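Local coordinates for protein MCG133388, isoform CRA_f (Mus musculus, PDB 4ZPO) that probably acts as a calcium-dependent cell-adhesion protein that helps establish and maintain specific neuronal connections in the brain, here as its first three extracellular cadherin domains, at residues 6-11 with 60-65; 44-49 with 75-80; 99-104 with 191-196; 125-130 with 158-163. All coordinates share one frame; numbering follows the deposited sequence.

In the fold
From the N terminus, contact 1 closes the first loop, bringing the end of strand 2-7 against the turn before helix 63-66 at the calcium-binding base of the first cadherin domain. Contact 2 crosses it: 44-49 lies within that loop, 75-80 beyond it, and the two join the facing sheets of the same domain. The contacts touch through Ile-61, which packs on Tyr-45 and Phe-46. Contact 3 follows in series, laying the interdomain linker along strand 194-204 of the second domain, and shares two calcium ions with contact 1. Contact 4 falls wholly within the span of contact 3, meets it through Ser-103 and Gln-129, and shares a third calcium.

Contact 1 of 4, residues 6-11 with 60-65. With CA (calcium ion), chain H; CA (calcium ion), chain G.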
loop_
_atom_site.group_PDB
_atom_site.type_symbol
_atom_site.label_atom_id
_atom_site.label_comp_id
_atom_site.label_asym_id
_atom_site.label_seq_id
_atom_site.Cartn_x
_atom_site.Cartn_y
_atom_site.Cartn_z
ATOM N N VAL A 6 -34.204 10.554 17.901
ATOM C CA VAL A 6 -34.621 10.186 16.554
ATOM C C VAL A 6 -33.443 9.586 15.785
ATOM O O VAL A 6 -32.307 10.047 15.902
ATOM C CB VAL A 6 -35.203 11.401 15.786
ATOM C CG1 VAL A 6 -34.161 12.497 15.630
ATOM C CG2 VAL A 6 -35.750 10.974 14.431
ATOM N N VAL A 7 -33.720 8.537 15.018
ATOM C CA VAL A 7 -32.689 7.872 14.234
ATOM C C VAL A 7 -32.370 8.670 12.974
ATOM O O VAL A 7 -33.270 9.146 12.285
ATOM C CB VAL A 7 -33.114 6.440 13.845
ATOM C CG1 VAL A 7 -32.020 5.753 13.040
ATOM C CG2 VAL A 7 -33.449 5.631 15.088
ATOM N N GLU A 8 -31.079 8.822 12.694
ATOM C CA GLU A 8 -30.607 9.484 11.484
ATOM C C GLU A 8 -31.171 8.808 10.234
ATOM O O GLU A 8 -31.447 7.607 10.246
ATOM C CB GLU A 8 -29.077 9.474 11.454
ATOM C CG GLU A 8 -28.448 10.173 10.266
ATOM C CD GLU A 8 -27.060 9.645 9.956
ATOM O OE1 GLU A 8 -26.545 8.823 10.744
ATOM O OE2 GLU A 8 -26.487 10.046 8.919
ATOM N N GLU A 9 -31.351 9.589 9.170
ATOM C CA GLU A 9 -31.811 9.091 7.871
ATOM C C GLU A 9 -33.224 8.514 7.913
ATOM O O GLU A 9 -33.626 7.777 7.012
ATOM C CB GLU A 9 -30.846 8.032 7.323
ATOM C CG GLU A 9 -29.386 8.443 7.316
ATOM C CD GLU A 9 -29.085 9.538 6.314
ATOM O OE1 GLU A 9 -29.917 9.767 5.410
ATOM O OE2 GLU A 9 -28.009 10.165 6.425
ATOM N N SER A 10 -33.976 8.847 8.955
ATOM C CA SER A 10 -35.357 8.394 9.059
ATOM C C SER A 10 -36.240 9.164 8.083
ATOM O O SER A 10 -36.004 10.343 7.819
ATOM C CB SER A 10 -35.874 8.555 10.489
ATOM O OG SER A 10 -35.751 9.895 10.928
ATOM N N GLU A 11 -37.252 8.490 7.547
ATOM C CA GLU A 11 -38.145 9.093 6.564
ATOM C C GLU A 11 -38.978 10.223 7.162
ATOM O O GLU A 11 -39.350 10.170 8.335
ATOM C CB GLU A 11 -39.064 8.028 5.962
ATOM C CG GLU A 11 -38.358 7.063 5.026
ATOM C CD GLU A 11 -37.850 7.742 3.769
ATOM O OE1 GLU A 11 -38.548 8.643 3.257
ATOM O OE2 GLU A 11 -36.751 7.380 3.298
ATOM N N LYS A 60 -35.416 14.739 5.717
ATOM C CA LYS A 60 -34.449 13.699 6.054
ATOM C C LYS A 60 -33.178 14.304 6.651
ATOM O O LYS A 60 -32.570 15.200 6.063
ATOM C CB LYS A 60 -34.115 12.866 4.815
ATOM C CG LYS A 60 -33.550 11.489 5.117
ATOM C CD LYS A 60 -33.466 10.646 3.852
ATOM C CE LYS A 60 -32.946 9.251 4.147
ATOM N NZ LYS A 60 -32.830 8.428 2.913
ATOM N N ILE A 61 -32.792 13.815 7.825
ATOM C CA ILE A 61 -31.680 14.388 8.576
ATOM C C ILE A 61 -30.394 13.583 8.422
ATOM O O ILE A 61 -30.377 12.373 8.642
ATOM C CB ILE A 61 -32.018 14.495 10.077
ATOM C CG1 ILE A 61 -33.214 15.426 10.287
ATOM C CG2 ILE A 61 -30.815 14.983 10.868
ATOM C CD1 ILE A 61 -33.675 15.509 11.727
ATOM N N ASP A 62 -29.318 14.267 8.042
ATOM C CA ASP A 62 -28.005 13.640 7.947
ATOM C C ASP A 62 -27.145 14.054 9.135
ATOM O O ASP A 62 -26.761 15.217 9.255
ATOM C CB ASP A 62 -27.321 14.019 6.633
ATOM C CG ASP A 62 -26.030 13.256 6.407
ATOM O OD1 ASP A 62 -25.909 12.127 6.924
ATOM O OD2 ASP A 62 -25.140 13.785 5.708
ATOM N N ARG A 63 -26.847 13.100 10.012
ATOM C CA ARG A 63 -26.106 13.392 11.235
ATOM C C ARG A 63 -24.679 13.847 10.943
ATOM O O ARG A 63 -24.110 14.646 11.686
ATOM C CB ARG A 63 -26.078 12.168 12.151
ATOM C CG ARG A 63 -25.613 12.471 13.567
ATOM C CD ARG A 63 -24.796 11.322 14.135
ATOM N NE ARG A 63 -23.589 11.086 13.348
ATOM C CZ ARG A 63 -22.429 11.701 13.555
ATOM N NH1 ARG A 63 -21.386 11.425 12.786
ATOM N NH2 ARG A 63 -22.315 12.595 14.529
ATOM N N GLU A 64 -24.105 13.332 9.862
ATOM C CA GLU A 64 -22.739 13.686 9.484
ATOM C C GLU A 64 -22.643 15.134 9.008
ATOM O O GLU A 64 -21.596 15.769 9.132
ATOM C CB GLU A 64 -22.218 12.744 8.394
ATOM C CG GLU A 64 -21.674 11.418 8.911
ATOM C CD GLU A 64 -22.746 10.541 9.532
ATOM O OE1 GLU A 64 -22.638 10.224 10.738
ATOM O OE2 GLU A 64 -23.696 10.168 8.811
ATOM N N SER A 65 -23.738 15.651 8.464
ATOM C CA SER A 65 -23.756 17.006 7.927
ATOM C C SER A 65 -23.966 18.055 9.016
ATOM O O SER A 65 -23.548 19.203 8.869
ATOM C CB SER A 65 -24.845 17.140 6.860
ATOM O OG SER A 65 -24.573 16.310 5.745
HETATM CA CA CA H . -25.333 9.791 6.813
HETATM CA CA CA G . -24.022 8.129 10.228
#
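Glu-64 OE1 is gripped three times: by a calcium ion (chain G) and by two nitrogens of Arg-63. The guanidinium comes side-on, NH1 of Arg-63 lying 2.7 Å from OE1 of Glu-64 in a salt bridge that uses the anti lone pair, while NE meets the same oxygen from above the carboxylate plane. The other oxygen bridges both metals, with Glu-64 OE2 2.6 Å from the chain H calcium and 2.5 Å from the chain G calcium. Glu-8 also spans the pair. Its CG is anti to the backbone N (chi1 -178°) and the chain runs on extended, placing Glu-8 OE2 2.4 Å from the chain H ion and OE1 on the other. A weak bond from Arg-63 N steadies OE2 as well. Glu-9, bent at chi2, and Asp-62 lie side by side and point the same way, so that Glu-9 OE2 and Asp-62 OD1 join the chain H ion. The carboxylate oxygens crowd together at the shared metals, whose charge probably offsets their repulsion and favours the ionised state. The backbones are pinned by Glu-9 N, 3.0 Å from Ile-61 O with an N-H...O angle of 154°. Asp-62, Arg-63 and Glu-64 form the DRE motif of cadherins; Asp-99 completes the chain H site. Asp-62 occupies the N-cap position of helix 63-66, strand 2-7 pairs with strand 86-95 through Val-6, and Ile-61 and Arg-63 lean on Ile-94 of that strand while Ser-10 touches Val-57 of strand 54-57.

Contact 2 of 4, residues 44-49 with 75-80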
loop_
_atom_site.group_PDB
_atom_site.type_symbol
_atom_site.label_atom_id
_atom_site.label_comp_id
_atom_site.label_asym_id
_atom_site.label_seq_id
_atom_site.Cartn_x
_atom_site.Cartn_y
_atom_site.Cartn_z
ATOM N N ARG A 44 -36.876 23.620 9.807
ATOM C CA ARG A 44 -36.145 23.121 8.649
ATOM C C ARG A 44 -36.162 21.597 8.604
ATOM O O ARG A 44 -36.396 21.001 7.552
ATOM C CB ARG A 44 -34.701 23.628 8.659
ATOM C CG ARG A 44 -33.840 23.054 7.543
ATOM C CD ARG A 44 -32.400 23.535 7.641
ATOM N NE ARG A 44 -32.281 24.973 7.416
ATOM C CZ ARG A 44 -32.097 25.526 6.223
ATOM N NH1 ARG A 44 -32.012 24.763 5.142
ATOM N NH2 ARG A 44 -31.999 26.843 6.108
ATOM N N TYR A 45 -35.923 20.972 9.752
ATOM C CA TYR A 45 -35.879 19.517 9.833
ATOM C C TYR A 45 -37.072 18.942 10.590
ATOM O O TYR A 45 -37.313 17.735 10.554
ATOM C CB TYR A 45 -34.579 19.055 10.498
ATOM C CG TYR A 45 -33.323 19.437 9.747
ATOM C CD1 TYR A 45 -32.963 18.780 8.576
ATOM C CD2 TYR A 45 -32.491 20.445 10.216
ATOM C CE1 TYR A 45 -31.813 19.124 7.889
ATOM C CE2 TYR A 45 -31.338 20.794 9.538
ATOM C CZ TYR A 45 -31.003 20.132 8.375
ATOM O OH TYR A 45 -29.857 20.478 7.696
ATOM N N PHE A 46 -37.821 19.801 11.275
ATOM C CA PHE A 46 -38.934 19.336 12.097
ATOM C C PHE A 46 -40.255 20.030 11.773
ATOM O O PHE A 46 -40.287 21.070 11.113
ATOM C CB PHE A 46 -38.612 19.527 13.581
ATOM C CG PHE A 46 -37.392 18.785 14.038
ATOM C CD1 PHE A 46 -37.403 17.404 14.140
ATOM C CD2 PHE A 46 -36.237 19.468 14.372
ATOM C CE1 PHE A 46 -36.280 16.717 14.562
ATOM C CE2 PHE A 46 -35.112 18.789 14.796
ATOM C CZ PHE A 46 -35.133 17.411 14.891
ATOM N N SER A 47 -41.344 19.436 12.249
ATOM C CA SER A 47 -42.674 20.011 12.100
ATOM C C SER A 47 -43.515 19.713 13.333
ATOM O O SER A 47 -43.621 18.564 13.762
ATOM C CB SER A 47 -43.366 19.474 10.846
ATOM O OG SER A 47 -42.756 19.977 9.670
ATOM N N LEU A 48 -44.110 20.755 13.902
ATOM C CA LEU A 48 -44.967 20.598 15.066
ATOM C C LEU A 48 -46.431 20.649 14.644
ATOM O O LEU A 48 -46.909 21.670 14.151
ATOM C CB LEU A 48 -44.663 21.676 16.106
ATOM C CG LEU A 48 -45.256 21.487 17.502
ATOM C CD1 LEU A 48 -44.923 20.109 18.042
ATOM C CD2 LEU A 48 -44.736 22.567 18.434
ATOM N N SER A 49 -47.135 19.538 14.830
ATOM C CA SER A 49 -48.521 19.424 14.391
ATOM C C SER A 49 -49.485 20.103 15.359
ATOM O O SER A 49 -49.283 20.077 16.571
ATOM C CB SER A 49 -48.904 17.951 14.222
ATOM O OG SER A 49 -50.232 17.818 13.743
ATOM N N LEU A 75 -29.640 18.421 18.797
ATOM C CA LEU A 75 -30.294 19.456 18.007
ATOM C C LEU A 75 -31.302 20.226 18.852
ATOM O O LEU A 75 -32.322 19.676 19.264
ATOM C CB LEU A 75 -30.984 18.843 16.788
ATOM C CG LEU A 75 -30.841 19.618 15.478
ATOM C CD1 LEU A 75 -29.371 19.756 15.106
ATOM C CD2 LEU A 75 -31.614 18.933 14.361
ATOM N N PRO A 76 -31.014 21.509 19.120
ATOM C CA PRO A 76 -31.886 22.345 19.949
ATOM C C PRO A 76 -33.005 23.020 19.156
ATOM O O PRO A 76 -32.742 23.706 18.168
ATOM C CB PRO A 76 -30.921 23.386 20.517
ATOM C CG PRO A 76 -29.894 23.549 19.443
ATOM C CD PRO A 76 -29.777 22.214 18.736
ATOM N N VAL A 77 -34.245 22.817 19.587
ATOM C CA VAL A 77 -35.377 23.508 18.984
ATOM C C VAL A 77 -36.138 24.300 20.040
ATOM O O VAL A 77 -36.036 24.023 21.235
ATOM C CB VAL A 77 -36.339 22.536 18.275
ATOM C CG1 VAL A 77 -35.669 21.926 17.054
ATOM C CG2 VAL A 77 -36.806 21.455 19.229
ATOM N N GLN A 78 -36.899 25.287 19.584
ATOM C CA GLN A 78 -37.567 26.225 20.475
ATOM C C GLN A 78 -39.083 26.120 20.339
ATOM O O GLN A 78 -39.634 26.349 19.262
ATOM C CB GLN A 78 -37.092 27.647 20.172
ATOM C CG GLN A 78 -37.478 28.697 21.196
ATOM C CD GLN A 78 -36.764 30.015 20.948
ATOM O OE1 GLN A 78 -37.186 31.064 21.430
ATOM N NE2 GLN A 78 -35.671 29.961 20.192
ATOM N N VAL A 79 -39.753 25.761 21.429
ATOM C CA VAL A 79 -41.208 25.626 21.420
ATOM C C VAL A 79 -41.868 26.785 22.157
ATOM O O VAL A 79 -41.606 27.015 23.336
ATOM C CB VAL A 79 -41.656 24.294 22.053
ATOM C CG1 VAL A 79 -43.170 24.245 22.177
ATOM C CG2 VAL A 79 -41.144 23.120 21.229
ATOM N N VAL A 80 -42.730 27.512 21.451
ATOM C CA VAL A 80 -43.354 28.709 22.001
ATOM C C VAL A 80 -44.855 28.538 22.223
ATOM O O VAL A 80 -45.584 28.125 21.320
ATOM C CB VAL A 80 -43.128 29.923 21.079
ATOM C CG1 VAL A 80 -43.752 31.174 21.679
ATOM C CG2 VAL A 80 -41.644 30.129 20.832
#
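Aromatic-to-aliphatic packing carries most of this contact. Phe-46 points at strand 75-80 with CG anti to its carbonyl carbon (chi1 -60°), and one side of the ring does the touching. Its CE2 lies 3.5 Å from Leu-75 CD2, the closest approach between the segments, and its CD2 lies 3.7 Å from Val-77 CG1. The ring therefore spans two residues that point the same way from their strand, crossing Leu-75 obliquely and Val-77 at about a right angle. Tyr-45 adds a looser touch, with its CD2 4.5 Å from the same Leu-75 CD2, so that this methyl is approached by two rings.

Purely aliphatic packing continues the row at the other end, where Leu-48 CD2 reaches Val-79 CG1 at 4.4 Å. Polar bonding between the segments is absent: the backbone partners lie elsewhere, Ser-47 with Ala-56 on one side and Val-77 with Val-90 on the other.

The axes explain this. Strands 46-48 and 75-80 approach no closer than 10.2 Å and run 21° apart in direction, a spacing suited to facing sheets and too wide for paired neighbours. Leu-66 of helix 63-66 touches both Tyr-45 and Leu-75 from one end. Apolar residues interleaved between two sheets are the hydrophobic core of the cadherin domain, a Greek-key beta-sandwich.

Contact 3 of 4, residues 99-104 with 191-196; sequences DNSPSF and PARSGT. With CA (calcium ion), chain H; CA (calcium ion), chain G; CA (calcium ion), chain F; MAN (alpha-D-mannopyranose), chain J.
Arg-193 buries more of its surface here than any other residue of the two segments. Its CG lies anti to the carbonyl carbon, chi2 is extended (176°), and a bend at chi3 (82°) turns the guanidinium alongside the linker, toward Asp-99. There NE meets Ser-101 OG in the plane of the guanidinium, at 3.4 Å a weak hydrogen bond, while CA of Asp-99 sits over one face of the group, toward its rim. The OG of Ser-101 is also anti to its carbonyl carbon, which turns it toward the arginine.

Pro-102 sets CD and CG against the backbone, with CD 3.3 Å from Arg-193 O, and its carbonyl receives a CA-H...O contact from Gly-195 (CA to Pro-102 O 3.5 Å). Phe-104 presents its edge: CE2 lies 3.4 Å from Gly-195 O, close to the ring plane. Thr-196 points away, and its OG1, between the backbone N and the carbonyl carbon, carries an O-linked mannose.

Asp-99 has CG in that same crowded position (chi1 54°), which sends OD2 to the chain H calcium and OD1 to the chain G ion; Asn-100 O binds the chain F ion at 2.4 Å. This is the calcium-binding linker between successive cadherin domains, its DxNDN motif running from Asp-96 to Asn-100.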
loop_
_atom_site.group_PDB
_atom_site.type_symbol
_atom_site.label_atom_id
_atom_site.label_comp_id
_atom_site.label_asym_id
_atom_site.label_seq_id
_atom_site.Cartn_x
_atom_site.Cartn_y
_atom_site.Cartn_z
ATOM N N ASP A 99 -24.094 4.223 8.103
ATOM C CA ASP A 99 -24.378 4.252 6.672
ATOM C C ASP A 99 -23.219 4.821 5.858
ATOM O O ASP A 99 -23.357 5.067 4.659
ATOM C CB ASP A 99 -25.651 5.059 6.403
ATOM C CG ASP A 99 -25.597 6.452 6.998
ATOM O OD1 ASP A 99 -24.975 6.622 8.069
ATOM O OD2 ASP A 99 -26.181 7.377 6.396
ATOM N N ASN A 100 -22.078 5.026 6.509
ATOM C CA ASN A 100 -20.881 5.498 5.820
ATOM C C ASN A 100 -19.793 4.433 5.776
ATOM O O ASN A 100 -19.566 3.724 6.755
ATOM C CB ASN A 100 -20.341 6.768 6.480
ATOM C CG ASN A 100 -21.101 8.011 6.064
ATOM O OD1 ASN A 100 -20.744 8.670 5.085
ATOM N ND2 ASN A 100 -22.156 8.340 6.805
ATOM N N SER A 101 -19.125 4.325 4.632
ATOM C CA SER A 101 -18.082 3.324 4.438
ATOM C C SER A 101 -16.693 3.955 4.468
ATOM O O SER A 101 -16.511 5.074 3.985
ATOM C CB SER A 101 -18.295 2.582 3.116
ATOM O OG SER A 101 -19.574 1.971 3.076
ATOM N N PRO A 102 -15.713 3.238 5.049
ATOM C CA PRO A 102 -14.317 3.681 5.131
ATOM C C PRO A 102 -13.760 4.153 3.792
ATOM O O PRO A 102 -13.881 3.454 2.787
ATOM C CB PRO A 102 -13.588 2.428 5.616
ATOM C CG PRO A 102 -14.603 1.730 6.447
ATOM C CD PRO A 102 -15.921 1.965 5.762
ATOM N N SER A 103 -13.154 5.335 3.789
ATOM C CA SER A 103 -12.711 5.964 2.552
ATOM C C SER A 103 -11.211 6.250 2.542
ATOM O O SER A 103 -10.650 6.731 3.527
ATOM C CB SER A 103 -13.486 7.267 2.323
ATOM O OG SER A 103 -13.062 7.915 1.137
ATOM N N PHE A 104 -10.570 5.953 1.416
ATOM C CA PHE A 104 -9.167 6.293 1.221
ATOM C C PHE A 104 -9.041 7.492 0.291
ATOM O O PHE A 104 -9.901 7.719 -0.561
ATOM C CB PHE A 104 -8.389 5.101 0.656
ATOM C CG PHE A 104 -8.074 4.043 1.675
ATOM C CD1 PHE A 104 -7.026 4.213 2.566
ATOM C CD2 PHE A 104 -8.821 2.878 1.739
ATOM C CE1 PHE A 104 -6.732 3.244 3.505
ATOM C CE2 PHE A 104 -8.531 1.904 2.674
ATOM C CZ PHE A 104 -7.484 2.088 3.558
ATOM N N PRO A 191 -24.020 -4.820 10.043
ATOM C CA PRO A 191 -22.771 -5.448 9.598
ATOM C C PRO A 191 -21.672 -4.428 9.309
ATOM O O PRO A 191 -21.956 -3.243 9.132
ATOM C CB PRO A 191 -23.181 -6.186 8.313
ATOM C CG PRO A 191 -24.638 -5.820 8.058
ATOM C CD PRO A 191 -24.960 -4.649 8.926
ATOM N N ALA A 192 -20.429 -4.895 9.260
ATOM C CA ALA A 192 -19.286 -4.012 9.059
ATOM C C ALA A 192 -19.149 -3.589 7.601
ATOM O O ALA A 192 -19.425 -4.367 6.686
ATOM C CB ALA A 192 -18.012 -4.688 9.535
ATOM N N ARG A 193 -18.716 -2.349 7.397
ATOM C CA ARG A 193 -18.518 -1.811 6.057
ATOM C C ARG A 193 -17.034 -1.537 5.834
ATOM O O ARG A 193 -16.315 -1.200 6.774
ATOM C CB ARG A 193 -19.338 -0.536 5.865
ATOM C CG ARG A 193 -20.697 -0.584 6.547
ATOM C CD ARG A 193 -21.432 0.736 6.420
ATOM N NE ARG A 193 -22.106 0.868 5.133
ATOM C CZ ARG A 193 -23.398 0.632 4.940
ATOM N NH1 ARG A 193 -24.165 0.260 5.956
ATOM N NH2 ARG A 193 -23.925 0.777 3.733
ATOM N N SER A 194 -16.571 -1.682 4.597
ATOM C CA SER A 194 -15.145 -1.557 4.328
ATOM C C SER A 194 -14.810 -0.754 3.072
ATOM O O SER A 194 -15.684 -0.423 2.270
ATOM C CB SER A 194 -14.505 -2.951 4.234
ATOM O OG SER A 194 -15.244 -3.810 3.380
ATOM N N GLY A 195 -13.527 -0.440 2.932
ATOM C CA GLY A 195 -12.991 0.236 1.763
ATOM C C GLY A 195 -11.560 -0.227 1.558
ATOM O O GLY A 195 -10.874 -0.568 2.522
ATOM N N THR A 196 -11.105 -0.247 0.309
ATOM C CA THR A 196 -9.789 -0.803 0.003
ATOM C C THR A 196 -8.824 0.212 -0.598
ATOM O O THR A 196 -9.221 1.296 -1.027
ATOM C CB THR A 196 -9.896 -1.992 -0.972
ATOM O OG1 THR A 196 -10.586 -1.577 -2.158
ATOM C CG2 THR A 196 -10.649 -3.147 -0.327
HETATM CA CA CA H . -25.333 9.791 6.813
HETATM CA CA CA G . -24.022 8.129 10.228
HETATM CA CA CA F . -19.151 3.543 9.116
HETATM C C1 MAN J . -9.698 -1.683 -3.285
HETATM C C2 MAN J . -10.257 -0.761 -4.392
HETATM C C3 MAN J . -11.451 -1.420 -5.101
HETATM C C4 MAN J . -11.158 -2.883 -5.467
HETATM C C5 MAN J . -10.707 -3.648 -4.217
HETATM C C6 MAN J . -10.360 -5.097 -4.495
HETATM O O2 MAN J . -9.283 -0.508 -5.411
HETATM O O3 MAN J . -11.837 -0.695 -6.264
HETATM O O4 MAN J . -12.330 -3.490 -5.994
HETATM O O5 MAN J . -9.525 -3.012 -3.700
HETATM O O6 MAN J . -8.940 -5.218 -4.511
#

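Contact 4 of 4, residues 125-130 with 158-163; sequences LDSAQD and DGKLFP. With CA (calcium ion), chain F.
Two hydrogen bonds to backbone carbonyls of strand 160-163 hold the segments together. Ser-127 OG donates to Leu-161 O at 3.0 Å, and with a C=O...O angle of 179° it sits almost exactly on the carbonyl axis. Its hydroxyl is anti to the backbone N, which aims it straight at the strand. Leu-125 N donates to Pro-163 O, also at 3.0 Å, lying in the carbonyl plane but with a bent N-H...O angle of 136°.

Around the serine, CB stands over one face of the Phe-162 ring, 4.3 Å from the centroid and 14° off the normal, a CH-pi contact. The last carbon of Lys-160, CE, comes to 3.7 Å from Ser-127 OG, the chain being bent at chi3. Farther along, Pro-163 CG packs on Leu-125 CB at 4.0 Å, and Tyr-141 of strand 138-143 touches both Ser-127 and Pro-163.

At the far end Asp-130 grips the chain F calcium with both oxygens, OD2 at 2.5 Å. Past strand 122-124 the loop is thus still fastened to strand 160-167, with a serine hydroxyl rather than a backbone N-H serving Leu-161 O, which is consistent with a side-chain bond holding the loop on its way to the calcium ligand Asp-130.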
loop_
_atom_site.group_PDB
_atom_site.type_symbol
_atom_site.label_atom_id
_atom_site.label_comp_id
_atom_site.label_asym_id
_atom_site.label_seq_id
_atom_site.Cartn_x
_atom_site.Cartn_y
_atom_site.Cartn_z
ATOM N N LEU A 125 1.433 4.020 5.658
ATOM C CA LEU A 125 0.341 3.871 4.704
ATOM C C LEU A 125 -0.717 4.952 4.901
ATOM O O LEU A 125 -0.872 5.489 5.998
ATOM C CB LEU A 125 -0.296 2.487 4.834
ATOM C CG LEU A 125 0.615 1.298 4.524
ATOM C CD1 LEU A 125 -0.098 -0.018 4.783
ATOM C CD2 LEU A 125 1.099 1.373 3.089
ATOM N N ASP A 126 -1.437 5.269 3.828
ATOM C CA ASP A 126 -2.505 6.260 3.887
ATOM C C ASP A 126 -3.613 5.807 4.830
ATOM O O ASP A 126 -4.061 4.663 4.770
ATOM C CB ASP A 126 -3.077 6.522 2.491
ATOM C CG ASP A 126 -2.040 7.064 1.527
ATOM O OD1 ASP A 126 -1.111 7.766 1.982
ATOM O OD2 ASP A 126 -2.152 6.790 0.314
ATOM N N SER A 127 -4.048 6.706 5.705
ATOM C CA SER A 127 -5.085 6.389 6.678
ATOM C C SER A 127 -6.477 6.541 6.074
ATOM O O SER A 127 -6.714 7.417 5.240
ATOM C CB SER A 127 -4.948 7.278 7.916
ATOM O OG SER A 127 -5.956 6.985 8.869
ATOM N N ALA A 128 -7.399 5.684 6.504
ATOM C CA ALA A 128 -8.766 5.722 6.003
ATOM C C ALA A 128 -9.642 6.614 6.870
ATOM O O ALA A 128 -9.286 6.938 8.003
ATOM C CB ALA A 128 -9.345 4.323 5.934
ATOM N N GLN A 129 -10.791 7.005 6.330
ATOM C CA GLN A 129 -11.712 7.884 7.038
ATOM C C GLN A 129 -13.119 7.300 7.083
ATOM O O GLN A 129 -13.567 6.659 6.134
ATOM C CB GLN A 129 -11.745 9.263 6.379
ATOM C CG GLN A 129 -10.400 9.958 6.322
ATOM C CD GLN A 129 -10.424 11.181 5.429
ATOM O OE1 GLN A 129 -11.473 11.567 4.914
ATOM N NE2 GLN A 129 -9.262 11.793 5.233
ATOM N N ASP A 130 -13.809 7.532 8.195
ATOM C CA ASP A 130 -15.191 7.102 8.363
ATOM C C ASP A 130 -15.931 8.137 9.202
ATOM O O ASP A 130 -15.804 8.154 10.428
ATOM C CB ASP A 130 -15.255 5.721 9.020
ATOM C CG ASP A 130 -16.598 5.039 8.829
ATOM O OD1 ASP A 130 -17.622 5.740 8.698
ATOM O OD2 ASP A 130 -16.628 3.791 8.812
ATOM N N ASP A 158 -5.530 11.037 19.133
ATOM C CA ASP A 158 -6.916 11.008 19.586
ATOM C C ASP A 158 -7.578 9.649 19.378
ATOM O O ASP A 158 -8.800 9.528 19.459
ATOM C CB ASP A 158 -7.722 12.092 18.869
ATOM C CG ASP A 158 -7.600 12.006 17.360
ATOM O OD1 ASP A 158 -6.634 11.378 16.877
ATOM O OD2 ASP A 158 -8.467 12.569 16.658
ATOM N N GLY A 159 -6.768 8.631 19.112
ATOM C CA GLY A 159 -7.279 7.283 18.960
ATOM C C GLY A 159 -7.496 6.867 17.520
ATOM O O GLY A 159 -7.986 5.768 17.255
ATOM N N LYS A 160 -7.142 7.741 16.583
ATOM C CA LYS A 160 -7.247 7.394 15.171
ATOM C C LYS A 160 -6.119 6.439 14.806
ATOM O O LYS A 160 -5.076 6.417 15.461
ATOM C CB LYS A 160 -7.212 8.641 14.283
ATOM C CG LYS A 160 -5.823 9.181 13.994
ATOM C CD LYS A 160 -5.855 10.152 12.821
ATOM C CE LYS A 160 -6.387 9.474 11.565
ATOM N NZ LYS A 160 -6.430 10.400 10.399
ATOM N N LEU A 161 -6.331 5.645 13.764
ATOM C CA LEU A 161 -5.400 4.580 13.421
ATOM C C LEU A 161 -4.496 4.944 12.248
ATOM O O LEU A 161 -4.943 5.531 11.261
ATOM C CB LEU A 161 -6.171 3.297 13.103
ATOM C CG LEU A 161 -7.139 2.824 14.190
ATOM C CD1 LEU A 161 -8.037 1.723 13.661
ATOM C CD2 LEU A 161 -6.380 2.357 15.424
ATOM N N PHE A 162 -3.220 4.592 12.367
ATOM C CA PHE A 162 -2.263 4.765 11.280
ATOM C C PHE A 162 -1.572 3.443 10.964
ATOM O O PHE A 162 -0.729 2.977 11.732
ATOM C CB PHE A 162 -1.229 5.838 11.630
ATOM C CG PHE A 162 -1.587 7.210 11.129
ATOM C CD1 PHE A 162 -2.388 8.052 11.883
ATOM C CD2 PHE A 162 -1.121 7.657 9.903
ATOM C CE1 PHE A 162 -2.716 9.314 11.423
ATOM C CE2 PHE A 162 -1.447 8.917 9.438
ATOM C CZ PHE A 162 -2.246 9.746 10.199
ATOM N N PRO A 163 -1.939 2.828 9.831
ATOM C CA PRO A 163 -1.367 1.549 9.404
ATOM C C PRO A 163 -0.016 1.714 8.714
ATOM O O PRO A 163 0.244 2.752 8.106
ATOM C CB PRO A 163 -2.414 1.016 8.427
ATOM C CG PRO A 163 -2.997 2.247 7.823
ATOM C CD PRO A 163 -2.999 3.289 8.917
HETATM CA CA CA F . -19.151 3.543 9.116
#